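Local structure of periplasmic binding protein/LacI transcriptional regulator (Alkaliphilus metalliredigens, 3CTP) at residues H166-K170 and G171-I175; R190-G193 and F194-A198. The protein probably represses transcription as a LacI-type DNA-binding regulator, its periplasmic-binding-protein-like sensor portion holding the sugar beta-D-xylulofuranose. One frame throughout, in Å; residues are numbered along the deposited sequence.

Contact 1 of 2, residues H166-K170 and G171-I175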
ATOM      1  N   HIS A 166      14.537  -1.657 -24.488  1.00  9.98           N
ATOM      2  CA  HIS A 166      13.788  -0.397 -24.621  1.00 10.41           C
ATOM      3  C   HIS A 166      14.705   0.808 -24.386  1.00 10.37           C
ATOM      4  O   HIS A 166      14.706   1.765 -25.171  1.00 11.04           O
ATOM      5  CB  HIS A 166      12.579  -0.400 -23.676  1.00 10.17           C
ATOM      6  CG  HIS A 166      11.753   0.845 -23.739  1.00 13.24           C
ATOM      7  ND1 HIS A 166      11.053   1.222 -24.867  1.00 14.01           N
ATOM      8  CD2 HIS A 166      11.494   1.786 -22.797  1.00 16.42           C
ATOM      9  CE1 HIS A 166      10.420   2.367 -24.625  1.00 12.38           C
ATOM     10  NE2 HIS A 166      10.660   2.718 -23.370  1.00 17.40           N
ATOM     11  N   LEU A 167      15.501   0.780 -23.317  1.00  8.12           N
ATOM     12  CA  LEU A 167      16.419   1.896 -23.078  1.00  9.25           C
ATOM     13  C   LEU A 167      17.378   2.043 -24.255  1.00 10.84           C
ATOM     14  O   LEU A 167      17.643   3.147 -24.728  1.00 12.38           O
ATOM     15  CB  LEU A 167      17.232   1.707 -21.806  1.00  9.63           C
ATOM     16  CG  LEU A 167      16.392   1.818 -20.536  1.00 10.73           C
ATOM     17  CD1 LEU A 167      17.321   1.626 -19.354  1.00 12.37           C
ATOM     18  CD2 LEU A 167      15.699   3.178 -20.445  1.00 13.41           C
ATOM     19  N   TYR A 168      17.936   0.941 -24.718  1.00 10.15           N
ATOM     20  CA  TYR A 168      18.909   0.995 -25.833  1.00 11.46           C
ATOM     21  C   TYR A 168      18.267   1.557 -27.123  1.00 12.19           C
ATOM     22  O   TYR A 168      18.847   2.420 -27.829  1.00 13.31           O
ATOM     23  CB  TYR A 168      19.496  -0.416 -26.047  1.00 12.29           C
ATOM     24  CG  TYR A 168      20.712  -0.442 -26.970  1.00 13.73           C
ATOM     25  CD1 TYR A 168      21.992  -0.249 -26.466  1.00 15.48           C
ATOM     26  CD2 TYR A 168      20.556  -0.620 -28.320  1.00 17.12           C
ATOM     27  CE1 TYR A 168      23.122  -0.262 -27.319  1.00 16.32           C
ATOM     28  CE2 TYR A 168      21.664  -0.633 -29.164  1.00 16.95           C
ATOM     29  CZ  TYR A 168      22.929  -0.454 -28.655  1.00 20.32           C
ATOM     30  OH  TYR A 168      24.027  -0.466 -29.506  1.00 19.52           O
ATOM     31  N   GLU A 169      17.049   1.105 -27.415  1.00 12.44           N
ATOM     32  CA  GLU A 169      16.322   1.568 -28.610  1.00 12.64           C
ATOM     33  C   GLU A 169      16.078   3.069 -28.516  1.00 13.79           C
ATOM     34  O   GLU A 169      16.087   3.762 -29.549  1.00 14.84           O
ATOM     35  CB  GLU A 169      14.981   0.842 -28.744  1.00 14.87           C
ATOM     36  CG  GLU A 169      14.010   1.492 -29.747  1.00 48.07           C
ATOM     37  CD  GLU A 169      12.535   1.234 -29.420  1.00 29.13           C
ATOM     38  OE1 GLU A 169      12.241   0.724 -28.313  1.00 51.65           O
ATOM     39  OE2 GLU A 169      11.671   1.548 -30.267  1.00 51.81           O
ATOM     40  N   LYS A 170      15.888   3.577 -27.297  1.00 13.17           N
ATOM     41  CA  LYS A 170      15.696   5.021 -27.092  1.00 14.99           C
ATOM     42  C   LYS A 170      17.004   5.786 -26.942  1.00 15.91           C
ATOM     43  O   LYS A 170      17.000   6.929 -26.467  1.00 17.45           O
ATOM     44  CB  LYS A 170      14.808   5.297 -25.868  1.00 16.01           C
ATOM     45  CG  LYS A 170      13.377   4.773 -25.991  1.00 18.56           C
ATOM     46  CD  LYS A 170      12.779   5.047 -27.377  1.00 28.32           C
ATOM     47  CE  LYS A 170      11.383   4.453 -27.515  1.00 22.52           C
ATOM     48  NZ  LYS A 170      10.966   4.292 -28.954  1.00 36.88           N
ATOM     49  N   GLY A 171      18.112   5.164 -27.334  1.00 13.79           N
ATOM     50  CA  GLY A 171      19.372   5.876 -27.466  1.00 14.13           C
ATOM     51  C   GLY A 171      20.271   5.884 -26.246  1.00 14.27           C
ATOM     52  O   GLY A 171      21.344   6.505 -26.252  1.00 15.38           O
ATOM     53  N   CYS A 172      19.885   5.149 -25.202  1.00 12.95           N
ATOM     54  CA  CYS A 172      20.699   5.183 -23.999  1.00 11.90           C
ATOM     55  C   CYS A 172      21.945   4.324 -24.171  1.00 11.98           C
ATOM     56  O   CYS A 172      21.861   3.181 -24.649  1.00 11.47           O
ATOM     57  CB  CYS A 172      19.909   4.638 -22.813  1.00 12.34           C
ATOM     58  SG  CYS A 172      18.468   5.647 -22.393  1.00 14.03           S
ATOM     59  N   ARG A 173      23.086   4.870 -23.747  1.00 12.51           N
ATOM     60  CA  ARG A 173      24.337   4.118 -23.783  1.00 13.35           C
ATOM     61  C   ARG A 173      25.068   4.105 -22.438  1.00 14.50           C
ATOM     62  O   ARG A 173      25.767   3.140 -22.137  1.00 17.39           O
ATOM     63  CB  ARG A 173      25.271   4.650 -24.889  1.00 13.76           C
ATOM     64  CG  ARG A 173      24.653   4.598 -26.297  1.00 16.26           C
ATOM     65  CD  ARG A 173      24.463   3.160 -26.794  1.00 16.73           C
ATOM     66  NE  ARG A 173      23.928   3.075 -28.161  1.00 13.93           N
ATOM     67  CZ  ARG A 173      22.638   3.002 -28.478  1.00 17.77           C
ATOM     68  NH1 ARG A 173      22.287   2.933 -29.762  1.00 15.89           N
ATOM     69  NH2 ARG A 173      21.685   3.010 -27.530  1.00 12.88           N
ATOM     70  N   LYS A 174      24.918   5.163 -21.646  1.00 12.17           N
ATOM     71  CA  LYS A 174      25.384   5.163 -20.270  1.00 12.49           C
ATOM     72  C   LYS A 174      24.197   4.722 -19.432  1.00 11.47           C
ATOM     73  O   LYS A 174      23.269   5.481 -19.246  1.00 11.92           O
ATOM     74  CB  LYS A 174      25.799   6.558 -19.836  1.00 14.02           C
ATOM     75  CG  LYS A 174      27.004   7.132 -20.615  1.00 23.80           C
ATOM     76  CD  LYS A 174      27.154   8.632 -20.352  1.00 27.11           C
ATOM     77  CE  LYS A 174      28.350   9.221 -21.108  1.00 28.74           C
ATOM     78  NZ  LYS A 174      28.578  10.642 -20.712  1.00 36.70           N
ATOM     79  N   ILE A 175      24.250   3.497 -18.926  1.00 10.67           N
ATOM     80  CA  ILE A 175      23.072   2.885 -18.288  1.00 10.64           C
ATOM     81  C   ILE A 175      23.374   2.373 -16.890  1.00 10.83           C
ATOM     82  O   ILE A 175      24.431   1.776 -16.666  1.00 10.38           O
ATOM     83  CB  ILE A 175      22.568   1.751 -19.184  1.00 10.85           C
ATOM     84  CG1 ILE A 175      21.987   2.362 -20.464  1.00  9.41           C
ATOM     85  CG2 ILE A 175      21.536   0.858 -18.464  1.00 12.72           C
ATOM     86  CD1 ILE A 175      21.678   1.323 -21.550  1.00 12.97           C
TER
HETATM   87  O   HOH W   1      19.516   2.989 -30.504  1.00 31.92           O
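Arg-173 lays its guanidinium flat over one face of the Tyr-168 ring, the two planes within 6° of parallel and CZ 3.6 Å from the ring centroid, a stacked cation-pi pair. The arginine chain bends back on itself at its second torsion (chi2 -68°), which carries its end from the loop to the helix terminus. There NH2 donates, in the carbonyl plane and on a lone pair, to Tyr-168 O at 2.9 Å, and it also reaches its neighbour Cys-172 O from above that carbonyl's plane.

The same carbonyl of Tyr-168 belongs to a Schellman motif that ends the helix: Cys-172 N bonds to Leu-167 O at 3.0 Å, and Gly-171 N to Tyr-168 O at 2.9 Å. Gly-171 is the C-prime residue, with a positive phi (92°), a backbone shape that suits glycine.

This stack and these bonds are the tight part. Leu-167, Cys-172 and Ile-175 are buried but meet less closely, Leu-167 CB lying 4.1 Å from Cys-172 CB and Leu-167 CD1 4.4 Å from Ile-175 CG2. The loose solvent side holds a salt bridge from Lys-170 NZ to Glu-169 OE2 (3.1 Å), whose hydrogen bond is weak, and a water at the guanidinium edge that bridges Tyr-168 O and Arg-173 NH1.

Asp-233 OD2 accepts the backbone N-H of both Arg-173 and Lys-174. The turn leads from helix 156-169 into strand 175-179, with Leu-167 against Ile-264 of strand 262-264 and both Leu-167 and Ile-175 against Phe-194 of helix 185-200.

Contact 2 of 2, residues R190-G193 and F194-A198. With XLF (beta-D-xylulofuranose), chain C.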
ATOM      1  N   ARG A 190      15.706 -10.490 -13.362  1.00  7.60           N
ATOM      2  CA  ARG A 190      15.650  -9.222 -14.099  1.00  7.53           C
ATOM      3  C   ARG A 190      17.046  -8.673 -14.370  1.00  8.19           C
ATOM      4  O   ARG A 190      17.344  -8.181 -15.455  1.00  8.88           O
ATOM      5  CB  ARG A 190      14.827  -8.152 -13.341  1.00  8.93           C
ATOM      6  CG  ARG A 190      13.372  -8.559 -13.216  1.00  7.04           C
ATOM      7  CD  ARG A 190      12.604  -7.668 -12.234  1.00  8.54           C
ATOM      8  NE  ARG A 190      11.335  -8.326 -11.912  1.00  8.61           N
ATOM      9  CZ  ARG A 190      10.517  -7.962 -10.928  1.00 10.38           C
ATOM     10  NH1 ARG A 190      10.806  -6.914 -10.155  1.00 10.30           N
ATOM     11  NH2 ARG A 190       9.415  -8.674 -10.718  1.00 10.00           N
ATOM     12  N   TYR A 191      17.910  -8.760 -13.362  1.00  8.01           N
ATOM     13  CA  TYR A 191      19.292  -8.323 -13.509  1.00  8.79           C
ATOM     14  C   TYR A 191      19.994  -9.109 -14.610  1.00  9.05           C
ATOM     15  O   TYR A 191      20.659  -8.532 -15.471  1.00  9.19           O
ATOM     16  CB  TYR A 191      19.986  -8.512 -12.148  1.00  8.91           C
ATOM     17  CG  TYR A 191      21.466  -8.718 -12.193  1.00 13.55           C
ATOM     18  CD1 TYR A 191      22.327  -7.655 -12.336  1.00 13.06           C
ATOM     19  CD2 TYR A 191      21.999  -9.976 -12.028  1.00 15.83           C
ATOM     20  CE1 TYR A 191      23.712  -7.848 -12.365  1.00 14.54           C
ATOM     21  CE2 TYR A 191      23.367 -10.185 -12.043  1.00 15.90           C
ATOM     22  CZ  TYR A 191      24.201  -9.118 -12.224  1.00 15.39           C
ATOM     23  OH  TYR A 191      25.569  -9.324 -12.220  1.00 21.35           O
ATOM     24  N   LYS A 192      19.809 -10.423 -14.592  1.00  7.96           N
ATOM     25  CA  LYS A 192      20.495 -11.270 -15.567  1.00  9.14           C
ATOM     26  C   LYS A 192      19.988 -10.977 -16.988  1.00  9.39           C
ATOM     27  O   LYS A 192      20.778 -10.933 -17.947  1.00 10.15           O
ATOM     28  CB  LYS A 192      20.252 -12.732 -15.211  1.00 10.80           C
ATOM     29  CG  LYS A 192      21.149 -13.678 -16.015  1.00 26.47           C
ATOM     30  CD  LYS A 192      22.597 -13.225 -15.932  1.00 26.62           C
ATOM     31  CE  LYS A 192      23.485 -14.003 -16.897  1.00 33.43           C
ATOM     32  NZ  LYS A 192      24.857 -13.438 -16.966  1.00 40.20           N
ATOM     33  N   GLY A 193      18.684 -10.765 -17.143  1.00  8.29           N
ATOM     34  CA  GLY A 193      18.168 -10.501 -18.502  1.00  7.87           C
ATOM     35  C   GLY A 193      18.683  -9.165 -18.995  1.00  8.47           C
ATOM     36  O   GLY A 193      19.018  -8.999 -20.176  1.00 10.47           O
ATOM     37  N   PHE A 194      18.734  -8.188 -18.089  1.00  8.41           N
ATOM     38  CA  PHE A 194      19.203  -6.847 -18.464  1.00  7.78           C
ATOM     39  C   PHE A 194      20.674  -6.907 -18.867  1.00  8.86           C
ATOM     40  O   PHE A 194      21.076  -6.352 -19.903  1.00 10.40           O
ATOM     41  CB  PHE A 194      19.006  -5.928 -17.251  1.00  8.05           C
ATOM     42  CG  PHE A 194      19.121  -4.462 -17.569  1.00  7.72           C
ATOM     43  CD1 PHE A 194      18.045  -3.764 -18.084  1.00  9.29           C
ATOM     44  CD2 PHE A 194      20.290  -3.787 -17.279  1.00  8.54           C
ATOM     45  CE1 PHE A 194      18.134  -2.380 -18.339  1.00  9.30           C
ATOM     46  CE2 PHE A 194      20.403  -2.429 -17.520  1.00  9.55           C
ATOM     47  CZ  PHE A 194      19.326  -1.718 -18.063  1.00 10.12           C
ATOM     48  N   LEU A 195      21.474  -7.593 -18.050  1.00  7.86           N
ATOM     49  CA  LEU A 195      22.908  -7.711 -18.307  1.00  8.52           C
ATOM     50  C   LEU A 195      23.163  -8.486 -19.595  1.00 10.40           C
ATOM     51  O   LEU A 195      24.013  -8.082 -20.404  1.00 10.46           O
ATOM     52  CB  LEU A 195      23.577  -8.389 -17.111  1.00  9.32           C
ATOM     53  CG  LEU A 195      25.070  -8.653 -17.255  1.00 13.91           C
ATOM     54  CD1 LEU A 195      25.870  -7.367 -17.544  1.00 15.31           C
ATOM     55  CD2 LEU A 195      25.546  -9.370 -15.979  1.00 18.52           C
ATOM     56  N   ASP A 196      22.417  -9.571 -19.814  1.00 10.42           N
ATOM     57  CA  ASP A 196      22.614 -10.327 -21.063  1.00 11.54           C
ATOM     58  C   ASP A 196      22.328  -9.420 -22.268  1.00 10.99           C
ATOM     59  O   ASP A 196      22.985  -9.520 -23.305  1.00 11.48           O
ATOM     60  CB  ASP A 196      21.726 -11.579 -21.138  1.00 11.51           C
ATOM     61  CG  ASP A 196      22.173 -12.669 -20.194  1.00 13.83           C
ATOM     62  OD1 ASP A 196      23.296 -12.554 -19.645  1.00 15.52           O
ATOM     63  OD2 ASP A 196      21.383 -13.638 -19.989  1.00 14.42           O
ATOM     64  N   GLY A 197      21.314  -8.564 -22.153  1.00  9.56           N
ATOM     65  CA  GLY A 197      21.053  -7.601 -23.232  1.00  9.48           C
ATOM     66  C   GLY A 197      22.230  -6.670 -23.482  1.00 10.96           C
ATOM     67  O   GLY A 197      22.628  -6.428 -24.633  1.00 11.52           O
ATOM     68  N   ALA A 198      22.802  -6.136 -22.401  1.00  9.95           N
ATOM     69  CA  ALA A 198      23.949  -5.248 -22.521  1.00 10.04           C
ATOM     70  C   ALA A 198      25.137  -5.972 -23.150  1.00 10.10           C
ATOM     71  O   ALA A 198      25.837  -5.399 -23.992  1.00 12.02           O
ATOM     72  CB  ALA A 198      24.342  -4.685 -21.143  1.00 11.69           C
TER
HETATM   73  O4  XLF C 401      10.319  -9.639  -6.012  1.00 10.69           O
HETATM   74  C4  XLF C 401       9.978  -8.683  -7.019  1.00  9.94           C
HETATM   75  C5  XLF C 401      10.558  -7.343  -6.592  1.00  7.80           C
HETATM   76  O5  XLF C 401       9.443  -6.538  -6.196  1.00  8.98           O
HETATM   77  C3  XLF C 401       8.476  -8.452  -7.058  1.00  9.19           C
HETATM   78  O3  XLF C 401       7.880  -9.029  -8.227  1.00  9.46           O
HETATM   79  C2  XLF C 401       8.404  -6.950  -7.080  1.00  9.00           C
HETATM   80  O2  XLF C 401       8.680  -6.441  -8.401  1.00  8.32           O
HETATM   81  C1  XLF C 401       7.083  -6.418  -6.564  1.00  6.89           C
HETATM   82  O1  XLF C 401       7.143  -4.985  -6.501  1.00 10.36           O
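Regular i to i+4 bonds join Arg-190 through Gly-193 to Phe-194 through Gly-197, the shortest being Asp-196 N to Lys-192 O at 2.8 Å, in an unbroken alpha-helix. One turn apart on its flank, Tyr-191 and Leu-195 run side by side and point the same way; the leucine's CD2 branch lies 3.8 Å from the tyrosine OH, oblique to the ring. On the next flank Lys-192 forms a salt bridge from NZ to Asp-196 OD1 (3.2 Å). The lysine sends CG away from its backbone N (chi1 -169°) and then turns about CB-CG (chi2 50°), which swings its otherwise extended chain along the helix toward the carboxylate. The ammonium end lies alongside OD1, while the firmer polar bond of the acid is from OD2 to Tyr-157 OH.

Arg-190 leaves the helix in another direction, its chain extended from CG to NE, and brings its guanidinium to the bound beta-D-xylulofuranose. NH1 donates to sugar O2 at 2.8 Å, with O2 at the edge of the guanidinium and in its plane; NH2 donates to sugar O3 at 2.9 Å and only weakly to O2. Asn-156 OD1 takes the NE hydrogen and Phe-266 makes a cation-pi contact, which together should fix the group's rotation. Glu-142 and Asp-267 are among the other residues that bind the same sugar.

Helix 185-200 is the crossover of the beta-alpha-beta unit between strands 175-179 and 206-209. Phe-194 packs inward, stacked on Phe-236 of strand 234-237 and edge-to-face with Phe-164 of helix 156-169, while Tyr-191 meets Phe-207 of strand 206-209 edge-to-face.

How the contacts relate
Running from the N terminus, the chain first meets contact 1, where helix 156-169 ends and a short loop leads to strand 175-179; the next helix, 185-200, then carries contact 2. Both are local, neither encloses a long loop, and they follow in series without nesting or crossing. Their centres are about 13 Å apart, yet they touch: Ile-175 CG2 lies 3.4 Å from Phe-194 CZ, and Leu-167 CD1 packs on the same ring atom. Phe-194 therefore joins the end of one helix and the start of the strand to the next helix. The same helix carries Arg-190, one turn before Phe-194, to the sugar.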